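Local coordinates for protein putative oxidoreductase FAD-binding subunit (Sulfolobus tokodaii, PDB 4ZOH) that binds flavin-adenine dinucleotide and probably passes electrons through it as the flavoprotein subunit of a molybdopterin-type dehydrogenase, at residues Pro167-Tyr172 and Ala192-Leu197; Val9-Leu14 and Tyr49-Arg54. All blocks are in the same frame, centred on the assembly; numbering follows the deposited sequence.

Contact 1 (Pro167-Tyr172 and Ala192-Leu197); sequences PTFEGY and ALLLKL
F169 and Y172 both turn CG anti to the carbonyl carbon (chi1 -59° and -84°), which brings their rings up to segment 192-197, while K196, with CG anti to its backbone N (chi1 -175°), runs its chain across the tyrosine. K196 CB sits squarely over the Y172 ring, 3.6 Å from its centroid, a CH-pi contact; K196 CD passes 3.6 Å from Y172 CE1. The opposite face of that ring receives F169 CD1, and Y172 OH hydrogen-bonds D204 OD2. F169 in turn has L194 CD1 over its ring, 3.7 Å from the centroid, and L194 CD2 reaches Y172 CB at 3.7 Å. A bend at chi4 swings K196 NZ to E170 O, a weak hydrogen bond of 3.3 Å onto the type II turn F169-Y172. One water bridges G171 O and L197 N. A valine at Y172 would probably leave K196 CB and F169 CD1 facing a gap, and D204 OD2 without its hydroxyl partner. The turn connects strand 160-167 to strand 173-179, an outer strand of the C-terminal antiparallel sheet. Strand 189-198 lies between 173-179 and 201-210, with L193 and L195 packed on helix 257-276.

Contact 2 (Val9-Leu14 and Tyr49-Arg54); sequences VIPDNL and YIVEIR
The small parallel sheet of the FAD-binding domain is zipped here: V9 bridges V51 in parallel register, joining strand 7-10 to the middle strand 49-52. V9 uses both of its backbone polar atoms. Its N gives a hydrogen bond to I50 O at 3.0 Å, and its O takes one from E52 N at 2.8 Å. One step further the ladder would need an N-H at P11, which a proline lacks; instead P11 CD sits against E52 O at 3.2 Å, and the chain leaves the sheet.

The side chains of V9 and V51 project from the same face. V9 places CG2 anti to its carbonyl carbon, as V51 does with its own CG2, and the two methyls meet at 4.2 Å. The same V9 CG2 also approaches Y49 CD1 obliquely, at 4.0 Å, and P11 CG touches V51 CG1 at 4.2 Å, which extends the apolar patch beyond the end of the ladder. E52 lays its CB against V9 O and then carries its buried carboxylate out on an extended chain (chi1 176°). There OE1 bonds Y8 OH and OE2 makes a salt bridge with R55 NE, so both oxygens are satisfied.

Past the strand, I53 touches the FAD, which ties this end of the sheet to the cofactor pocket, and N13 caps the start of helix 14-23 through E16 N. That helix lies on the face bearing V9 and V51, bringing F20 to V9, A17 to P11 and L21 to V51. Strand 28-30 flanks 49-52 on its other edge, and beside V9 and I10 a strand from the chain of another protein pairs antiparallel, continuing the sheet across the interface.

The two contacts lie on opposite sides of the chain's centre, about 37 Å apart between centres, and share no helix or strand. Contact 2 is the buried one, near the FAD and at a subunit interface; contact 1 is partly buried, with E170 and G171 exposed, F169 buried and no other protein chain touching it. Their chemistry follows that placement. In contact 2 two strands of one sheet are joined by backbone hydrogen bonds, with V9, V51 and P11 packed together beside them and Y49 against V9. Contact 1 sets a turn beside a strand and relies on methyl and methylene groups over aromatic faces, with a single weak lysine bond and a water in support.

Contact 1 (Pro167-Tyr172 and Ala192-Leu197)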
loop_
_atom_site.group_PDB
_atom_site.type_symbol
_atom_site.label_atom_id
_atom_site.label_comp_id
_atom_site.label_asym_id
_atom_site.label_seq_id
_atom_site.Cartn_x
_atom_site.Cartn_y
_atom_site.Cartn_z
ATOM N N PRO B 167 21.816 42.667 35.488
ATOM C CA PRO B 167 21.682 42.970 36.921
ATOM C C PRO B 167 20.447 42.252 37.471
ATOM O O PRO B 167 19.570 41.825 36.696
ATOM C CB PRO B 167 21.465 44.498 36.936
ATOM C CG PRO B 167 22.036 44.976 35.630
ATOM C CD PRO B 167 21.695 43.878 34.648
ATOM N N THR B 168 20.332 42.143 38.789
ATOM C CA THR B 168 19.223 41.399 39.391
ATOM C C THR B 168 17.905 42.138 39.577
ATOM O O THR B 168 16.872 41.502 39.844
ATOM C CB THR B 168 19.599 40.788 40.739
ATOM O OG1 THR B 168 20.249 41.784 41.505
ATOM C CG2 THR B 168 20.542 39.671 40.517
ATOM N N PHE B 169 17.953 43.474 39.450
ATOM C CA PHE B 169 16.775 44.382 39.551
ATOM C C PHE B 169 15.810 44.077 40.668
ATOM O O PHE B 169 14.589 44.123 40.441
ATOM C CB PHE B 169 16.022 44.471 38.218
ATOM C CG PHE B 169 16.868 44.960 37.092
ATOM C CD1 PHE B 169 17.108 46.325 36.933
ATOM C CD2 PHE B 169 17.428 44.060 36.192
ATOM C CE1 PHE B 169 17.920 46.766 35.905
ATOM C CE2 PHE B 169 18.212 44.488 35.142
ATOM C CZ PHE B 169 18.468 45.848 35.009
ATOM N N GLU B 170 16.318 43.794 41.869
ATOM C CA GLU B 170 15.427 43.507 43.009
ATOM C C GLU B 170 14.586 44.724 43.414
ATOM O O GLU B 170 15.077 45.841 43.397
ATOM C CB GLU B 170 16.235 43.015 44.208
ATOM C CG GLU B 170 16.713 41.578 44.037
ATOM C CD GLU B 170 17.780 41.188 45.037
ATOM O OE1 GLU B 170 17.591 41.494 46.239
ATOM O OE2 GLU B 170 18.808 40.578 44.630
ATOM N N GLY B 171 13.339 44.485 43.806
ATOM C CA GLY B 171 12.363 45.558 44.036
ATOM C C GLY B 171 11.903 46.390 42.805
ATOM O O GLY B 171 11.078 47.331 42.961
ATOM N N TYR B 172 12.413 46.070 41.597
ATOM C CA TYR B 172 11.974 46.781 40.412
ATOM C C TYR B 172 10.608 46.322 39.982
ATOM O O TYR B 172 10.244 45.196 40.262
ATOM C CB TYR B 172 12.914 46.614 39.246
ATOM C CG TYR B 172 14.059 47.543 39.232
ATOM C CD1 TYR B 172 15.040 47.489 40.232
ATOM C CD2 TYR B 172 14.211 48.440 38.183
ATOM C CE1 TYR B 172 16.143 48.341 40.188
ATOM C CE2 TYR B 172 15.308 49.257 38.098
ATOM C CZ TYR B 172 16.263 49.219 39.118
ATOM O OH TYR B 172 17.347 50.082 39.054
ATOM N N ALA B 192 9.609 46.942 26.380
ATOM C CA ALA B 192 10.053 46.386 27.650
ATOM C C ALA B 192 10.394 47.466 28.671
ATOM O O ALA B 192 11.274 48.301 28.416
ATOM C CB ALA B 192 11.268 45.475 27.478
ATOM N N LEU B 193 9.740 47.402 29.824
ATOM C CA LEU B 193 9.942 48.435 30.829
ATOM C C LEU B 193 10.479 47.843 32.142
ATOM O O LEU B 193 9.986 46.802 32.614
ATOM C CB LEU B 193 8.619 49.173 31.109
ATOM C CG LEU B 193 8.752 50.493 31.936
ATOM C CD1 LEU B 193 7.811 51.562 31.404
ATOM C CD2 LEU B 193 8.408 50.198 33.391
ATOM N N LEU B 194 11.466 48.539 32.701
ATOM C CA LEU B 194 11.873 48.373 34.105
ATOM C C LEU B 194 11.909 49.729 34.827
ATOM O O LEU B 194 12.441 50.723 34.309
ATOM C CB LEU B 194 13.251 47.785 34.191
ATOM C CG LEU B 194 13.369 46.267 34.232
ATOM C CD1 LEU B 194 14.764 45.940 33.777
ATOM C CD2 LEU B 194 13.115 45.758 35.646
ATOM N N LEU B 195 11.359 49.754 36.033
ATOM C CA LEU B 195 11.471 50.948 36.876
ATOM C C LEU B 195 11.441 50.547 38.329
ATOM O O LEU B 195 10.861 49.481 38.711
ATOM C CB LEU B 195 10.336 51.951 36.573
ATOM C CG LEU B 195 8.903 51.592 37.018
ATOM C CD1 LEU B 195 8.728 51.852 38.507
ATOM C CD2 LEU B 195 7.831 52.391 36.282
ATOM N N LYS B 196 12.005 51.450 39.137
ATOM C CA LYS B 196 11.998 51.310 40.597
ATOM C C LYS B 196 11.622 52.637 41.250
ATOM O O LYS B 196 12.105 53.733 40.867
ATOM C CB LYS B 196 13.354 50.817 41.087
ATOM C CG LYS B 196 13.470 50.507 42.589
ATOM C CD LYS B 196 14.972 50.442 42.893
ATOM C CE LYS B 196 15.299 50.014 44.315
ATOM N NZ LYS B 196 14.532 48.800 44.678
ATOM N N LEU B 197 10.766 52.488 42.233
ATOM C CA LEU B 197 10.163 53.580 42.986
ATOM C C LEU B 197 10.971 53.821 44.276
ATOM O O LEU B 197 11.347 52.849 44.983
ATOM C CB LEU B 197 8.701 53.220 43.329
ATOM C CG LEU B 197 7.719 53.258 42.114
ATOM C CD1 LEU B 197 6.318 53.163 42.601
ATOM C CD2 LEU B 197 7.825 54.527 41.296
HETATM O O HOH W 1 9.502 49.937 42.781
#

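Contact 2 (Val9-Leu14 and Tyr49-Arg54)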
loop_
_atom_site.group_PDB
_atom_site.type_symbol
_atom_site.label_atom_id
_atom_site.label_comp_id
_atom_site.label_asym_id
_atom_site.label_seq_id
_atom_site.Cartn_x
_atom_site.Cartn_y
_atom_site.Cartn_z
ATOM N N VAL B 9 28.810 17.994 12.397
ATOM C CA VAL B 9 29.871 17.745 13.399
ATOM C C VAL B 9 29.239 17.615 14.752
ATOM O O VAL B 9 28.440 18.488 15.152
ATOM C CB VAL B 9 30.845 18.951 13.494
ATOM C CG1 VAL B 9 32.007 18.657 14.431
ATOM C CG2 VAL B 9 31.332 19.370 12.123
ATOM N N ILE B 10 29.597 16.546 15.453
ATOM C CA ILE B 10 29.185 16.341 16.828
ATOM C C ILE B 10 30.506 16.353 17.595
ATOM O O ILE B 10 31.187 15.336 17.631
ATOM C CB ILE B 10 28.466 14.983 17.071
ATOM C CG1 ILE B 10 27.279 14.793 16.124
ATOM C CG2 ILE B 10 28.046 14.850 18.551
ATOM C CD1 ILE B 10 26.687 13.394 16.152
ATOM N N PRO B 11 30.887 17.514 18.168
ATOM C CA PRO B 11 32.150 17.633 18.901
ATOM C C PRO B 11 32.037 17.125 20.343
ATOM O O PRO B 11 30.969 17.215 20.931
ATOM C CB PRO B 11 32.425 19.132 18.844
ATOM C CG PRO B 11 31.074 19.751 18.810
ATOM C CD PRO B 11 30.182 18.803 18.065
ATOM N N ASP B 12 33.124 16.575 20.890
ATOM C CA ASP B 12 33.177 16.065 22.273
ATOM C C ASP B 12 33.024 17.114 23.352
ATOM O O ASP B 12 32.495 16.827 24.418
ATOM C CB ASP B 12 34.498 15.362 22.520
ATOM C CG ASP B 12 34.603 14.040 21.790
ATOM O OD1 ASP B 12 33.542 13.396 21.571
ATOM O OD2 ASP B 12 35.760 13.650 21.446
ATOM N N ASN B 13 33.491 18.323 23.067
ATOM C CA ASN B 13 33.499 19.410 24.057
ATOM C C ASN B 13 33.638 20.723 23.332
ATOM O O ASN B 13 33.973 20.747 22.119
ATOM C CB ASN B 13 34.709 19.257 24.959
ATOM C CG ASN B 13 35.995 19.032 24.160
ATOM O OD1 ASN B 13 36.339 19.797 23.242
ATOM N ND2 ASN B 13 36.692 17.948 24.481
ATOM N N LEU B 14 33.446 21.812 24.094
ATOM C CA LEU B 14 33.500 23.190 23.587
ATOM C C LEU B 14 34.734 23.488 22.742
ATOM O O LEU B 14 34.635 24.017 21.598
ATOM C CB LEU B 14 33.411 24.181 24.760
ATOM C CG LEU B 14 33.224 25.664 24.396
ATOM C CD1 LEU B 14 32.163 25.933 23.316
ATOM C CD2 LEU B 14 32.899 26.442 25.670
ATOM N N TYR B 49 29.034 22.977 6.866
ATOM C CA TYR B 49 28.830 22.142 8.019
ATOM C C TYR B 49 27.881 22.793 9.022
ATOM O O TYR B 49 27.878 23.990 9.210
ATOM C CB TYR B 49 30.164 21.830 8.715
ATOM C CG TYR B 49 31.078 20.906 7.929
ATOM C CD1 TYR B 49 31.061 19.521 8.154
ATOM C CD2 TYR B 49 31.986 21.414 6.980
ATOM C CE1 TYR B 49 31.900 18.668 7.434
ATOM C CE2 TYR B 49 32.837 20.567 6.264
ATOM C CZ TYR B 49 32.790 19.198 6.495
ATOM O OH TYR B 49 33.627 18.348 5.791
ATOM N N ILE B 50 27.090 21.982 9.678
ATOM C CA ILE B 50 26.411 22.441 10.848
ATOM C C ILE B 50 27.155 21.783 12.021
ATOM O O ILE B 50 27.360 20.563 12.026
ATOM C CB ILE B 50 24.915 22.029 10.805
ATOM C CG1 ILE B 50 24.141 22.792 9.720
ATOM C CG2 ILE B 50 24.263 22.117 12.183
ATOM C CD1 ILE B 50 24.233 24.302 9.774
ATOM N N VAL B 51 27.529 22.581 13.019
ATOM C CA VAL B 51 28.233 22.064 14.200
ATOM C C VAL B 51 27.258 22.018 15.380
ATOM O O VAL B 51 26.688 23.056 15.770
ATOM C CB VAL B 51 29.443 22.985 14.521
ATOM C CG1 VAL B 51 30.233 22.520 15.736
ATOM C CG2 VAL B 51 30.281 23.220 13.273
ATOM N N GLU B 52 27.102 20.844 15.983
ATOM C CA GLU B 52 26.083 20.685 17.027
ATOM C C GLU B 52 26.632 21.081 18.408
ATOM O O GLU B 52 27.507 20.424 18.921
ATOM C CB GLU B 52 25.445 19.256 17.016
ATOM C CG GLU B 52 24.452 19.018 18.137
ATOM C CD GLU B 52 23.892 17.614 18.200
ATOM O OE1 GLU B 52 23.486 17.004 17.169
ATOM O OE2 GLU B 52 23.815 17.120 19.312
ATOM N N ILE B 53 26.089 22.124 19.013
ATOM C CA ILE B 53 26.600 22.574 20.326
ATOM C C ILE B 53 25.653 22.212 21.434
ATOM O O ILE B 53 25.992 22.342 22.588
ATOM C CB ILE B 53 26.982 24.070 20.332
ATOM C CG1 ILE B 53 25.752 24.970 20.103
ATOM C CG2 ILE B 53 28.067 24.342 19.276
ATOM C CD1 ILE B 53 25.992 26.418 20.526
ATOM N N ARG B 54 24.492 21.674 21.050
ATOM C CA ARG B 54 23.323 21.427 21.918
ATOM C C ARG B 54 23.605 20.565 23.112
ATOM O O ARG B 54 22.941 20.704 24.100
ATOM C CB ARG B 54 22.231 20.672 21.167
ATOM C CG ARG B 54 21.685 21.262 19.891
ATOM C CD ARG B 54 20.496 20.416 19.359
ATOM N NE ARG B 54 19.684 19.835 20.457
ATOM C CZ ARG B 54 18.695 20.474 21.086
ATOM N NH1 ARG B 54 18.020 19.886 22.073
ATOM N NH2 ARG B 54 18.395 21.719 20.732
#